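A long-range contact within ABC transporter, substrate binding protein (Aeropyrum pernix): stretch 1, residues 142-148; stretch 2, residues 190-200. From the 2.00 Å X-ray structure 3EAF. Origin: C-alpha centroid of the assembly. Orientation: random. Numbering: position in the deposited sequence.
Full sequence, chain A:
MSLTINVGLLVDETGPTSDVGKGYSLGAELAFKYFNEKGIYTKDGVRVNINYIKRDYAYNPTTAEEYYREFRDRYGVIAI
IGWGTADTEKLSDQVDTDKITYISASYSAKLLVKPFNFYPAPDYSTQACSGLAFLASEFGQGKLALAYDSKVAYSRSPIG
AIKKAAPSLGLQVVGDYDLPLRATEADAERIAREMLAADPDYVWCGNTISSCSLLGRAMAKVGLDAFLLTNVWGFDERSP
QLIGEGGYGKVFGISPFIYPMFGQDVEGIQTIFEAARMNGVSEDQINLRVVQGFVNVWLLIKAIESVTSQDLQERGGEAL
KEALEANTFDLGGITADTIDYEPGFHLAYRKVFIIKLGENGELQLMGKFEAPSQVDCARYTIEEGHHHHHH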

# COMPACT_ATOMS: atom_id res chain seq x y z
N GLY A 142 17.52 20.54 0.59
CA GLY A 142 16.57 21.60 0.31
C GLY A 142 15.36 21.63 1.21
O GLY A 142 15.29 20.92 2.21
N LYS A 143 14.40 22.47 0.83
CA LYS A 143 13.22 22.74 1.63
C LYS A 143 12.07 21.82 1.25
O LYS A 143 11.82 21.58 0.07
CB LYS A 143 12.80 24.20 1.46
CG LYS A 143 13.81 25.20 2.02
CD LYS A 143 13.35 26.62 1.80
CE LYS A 143 14.29 27.63 2.45
NZ LYS A 143 14.04 27.77 3.92
N LEU A 144 11.36 21.32 2.27
CA LEU A 144 10.31 20.33 2.09
C LEU A 144 9.00 20.76 2.75
O LEU A 144 8.97 21.05 3.94
CB LEU A 144 10.76 18.97 2.65
CG LEU A 144 9.80 17.77 2.73
CD1 LEU A 144 9.33 17.33 1.35
CD2 LEU A 144 10.46 16.59 3.47
N ALA A 145 7.92 20.78 1.97
CA ALA A 145 6.57 21.03 2.49
C ALA A 145 5.81 19.71 2.56
O ALA A 145 5.98 18.85 1.70
CB ALA A 145 5.83 22.02 1.59
N LEU A 146 4.97 19.55 3.58
CA LEU A 146 4.19 18.32 3.79
C LEU A 146 2.70 18.60 3.63
O LEU A 146 2.11 19.34 4.42
CB LEU A 146 4.46 17.73 5.19
CG LEU A 146 5.92 17.50 5.62
CD1 LEU A 146 6.01 17.13 7.11
CD2 LEU A 146 6.61 16.45 4.75
N ALA A 147 2.10 18.01 2.60
CA ALA A 147 0.67 18.18 2.34
C ALA A 147 -0.06 16.87 2.65
O ALA A 147 0.24 15.84 2.06
CB ALA A 147 0.43 18.62 0.91
N TYR A 148 -1.01 16.92 3.58
CA TYR A 148 -1.75 15.72 3.99
C TYR A 148 -2.99 16.13 4.76
O TYR A 148 -3.06 17.25 5.28
CB TYR A 148 -0.86 14.81 4.86
CG TYR A 148 -0.44 15.48 6.16
CD1 TYR A 148 -1.14 15.23 7.34
CD2 TYR A 148 0.63 16.38 6.19
CE1 TYR A 148 -0.77 15.85 8.53
CE2 TYR A 148 1.01 17.00 7.39
CZ TYR A 148 0.30 16.73 8.55
OH TYR A 148 0.65 17.33 9.73
N ARG A 190 -5.66 26.38 -3.21
CA ARG A 190 -5.45 27.10 -1.95
C ARG A 190 -4.17 26.61 -1.27
O ARG A 190 -3.36 27.42 -0.81
CB ARG A 190 -6.66 26.95 -1.01
CG ARG A 190 -6.52 27.72 0.31
CD ARG A 190 -7.73 27.54 1.24
NE ARG A 190 -7.81 26.18 1.79
CZ ARG A 190 -8.73 25.28 1.45
NH1 ARG A 190 -9.68 25.58 0.56
NH2 ARG A 190 -8.71 24.07 2.01
N ILE A 191 -4.01 25.29 -1.20
CA ILE A 191 -2.82 24.68 -0.59
C ILE A 191 -1.57 24.99 -1.40
O ILE A 191 -0.54 25.32 -0.82
CB ILE A 191 -2.99 23.13 -0.39
CG1 ILE A 191 -4.03 22.83 0.69
CG2 ILE A 191 -1.65 22.44 -0.06
CD1 ILE A 191 -3.89 23.63 1.99
N ALA A 192 -1.66 24.89 -2.72
CA ALA A 192 -0.53 25.22 -3.59
C ALA A 192 -0.07 26.67 -3.39
O ALA A 192 1.12 26.95 -3.33
CB ALA A 192 -0.87 24.95 -5.04
N ARG A 193 -1.04 27.58 -3.29
CA ARG A 193 -0.76 29.00 -3.05
C ARG A 193 -0.18 29.28 -1.65
O ARG A 193 0.69 30.13 -1.50
CB ARG A 193 -2.01 29.86 -3.32
CG ARG A 193 -2.24 30.11 -4.81
CD ARG A 193 -3.37 31.09 -5.08
NE ARG A 193 -3.47 31.39 -6.51
CZ ARG A 193 -4.34 30.85 -7.36
NH1 ARG A 193 -4.33 31.21 -8.64
NH2 ARG A 193 -5.23 29.95 -6.94
N GLU A 194 -0.66 28.54 -0.65
CA GLU A 194 -0.07 28.60 0.70
C GLU A 194 1.39 28.15 0.69
O GLU A 194 2.24 28.81 1.29
CB GLU A 194 -0.85 27.71 1.67
CG GLU A 194 -2.13 28.30 2.20
CD GLU A 194 -2.91 27.33 3.06
OE1 GLU A 194 -2.34 26.29 3.47
OE2 GLU A 194 -4.10 27.60 3.33
N MSE A 195 1.68 27.04 0.02
CA MSE A 195 3.04 26.52 -0.07
C MSE A 195 3.96 27.42 -0.89
O MSE A 195 5.14 27.57 -0.57
CB MSE A 195 3.05 25.10 -0.65
CG MSE A 195 2.37 24.09 0.24
SE MSE A 195 2.57 22.26 -0.39
CE MSE A 195 1.97 22.52 -2.24
N LEU A 196 3.40 28.03 -1.93
CA LEU A 196 4.14 28.96 -2.78
C LEU A 196 4.83 30.07 -1.97
O LEU A 196 5.96 30.44 -2.27
CB LEU A 196 3.21 29.55 -3.85
CG LEU A 196 3.75 30.49 -4.93
CD1 LEU A 196 4.85 29.85 -5.76
CD2 LEU A 196 2.61 30.96 -5.82
N ALA A 197 4.15 30.57 -0.94
CA ALA A 197 4.72 31.57 -0.03
C ALA A 197 6.01 31.12 0.65
O ALA A 197 6.86 31.94 0.99
CB ALA A 197 3.69 31.99 1.01
N ALA A 198 6.16 29.81 0.86
CA ALA A 198 7.35 29.25 1.50
C ALA A 198 8.39 28.78 0.49
O ALA A 198 9.53 28.46 0.85
CB ALA A 198 6.96 28.12 2.45
N ASP A 199 8.00 28.76 -0.79
CA ASP A 199 8.86 28.34 -1.90
C ASP A 199 9.69 27.06 -1.61
O ASP A 199 10.93 27.10 -1.62
CB ASP A 199 9.75 29.51 -2.36
CG ASP A 199 10.54 29.20 -3.63
OD1 ASP A 199 9.99 28.56 -4.55
OD2 ASP A 199 11.72 29.61 -3.70
N PRO A 200 9.01 25.92 -1.35
CA PRO A 200 9.75 24.69 -1.11
C PRO A 200 10.37 24.14 -2.40
O PRO A 200 9.89 24.45 -3.49
CB PRO A 200 8.68 23.73 -0.59
CG PRO A 200 7.41 24.21 -1.20
CD PRO A 200 7.55 25.71 -1.28
O HOH W 1 10.96 29.21 3.30

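No direct hydrogen bond joins these two stretches; apart from one water bridge, one of whose two hydrogen bonds is weak, the contact rests largely on apolar packing, to which a selenium atom contributes. M195 is present as selenomethionine, and its SE lies 3.8 Å from A145 CB and 4.4 Å from A147 CB, so that one side chain touches two alanines of the strand.

The arrangement illustrates a general principle of helix-on-strand packing: alternation along the strand selects every second residue, and the helical repeat selects residues about one turn apart. In strand 142-148, K143, A145 and A147 direct their CA-to-CB bonds toward the other stretch, whereas L144 and L146 point away. On the helix, I191 and M195, four residues apart and linked by the backbone hydrogen bond from M195 N to I191 O (2.9 Å), supply the matching side chains. The axes run nearly antiparallel, at 157°, and approach to 10.2 Å. Methyl groups suit the strand here because they let the longer helix side chains come close to it: I191 CG2 reaches A147 CB at 4.5 Å, and M195, with chi1 m and chi2 t, extends its selenium to both alanines.

Beyond the helix, D199 adopts positive phi and the chain turns into P200, whose CA comes within 4.8 Å of K143 CA. The buried proline ring offers a compact apolar surface, placing CG 3.9 Å from A145 CB, while its backbone C lies 3.8 Å from K143 O.

At the exposed margin, the aliphatic portion of K143 passes the turn, with CD 4.2 Å from D199 O, but its end leads away into solvent. There a water donates a hydrogen bond to A198 O (2.9 Å) and accepts a weak one from K143 NZ (3.5 Å). Altogether the contact buries a modest 279 Å².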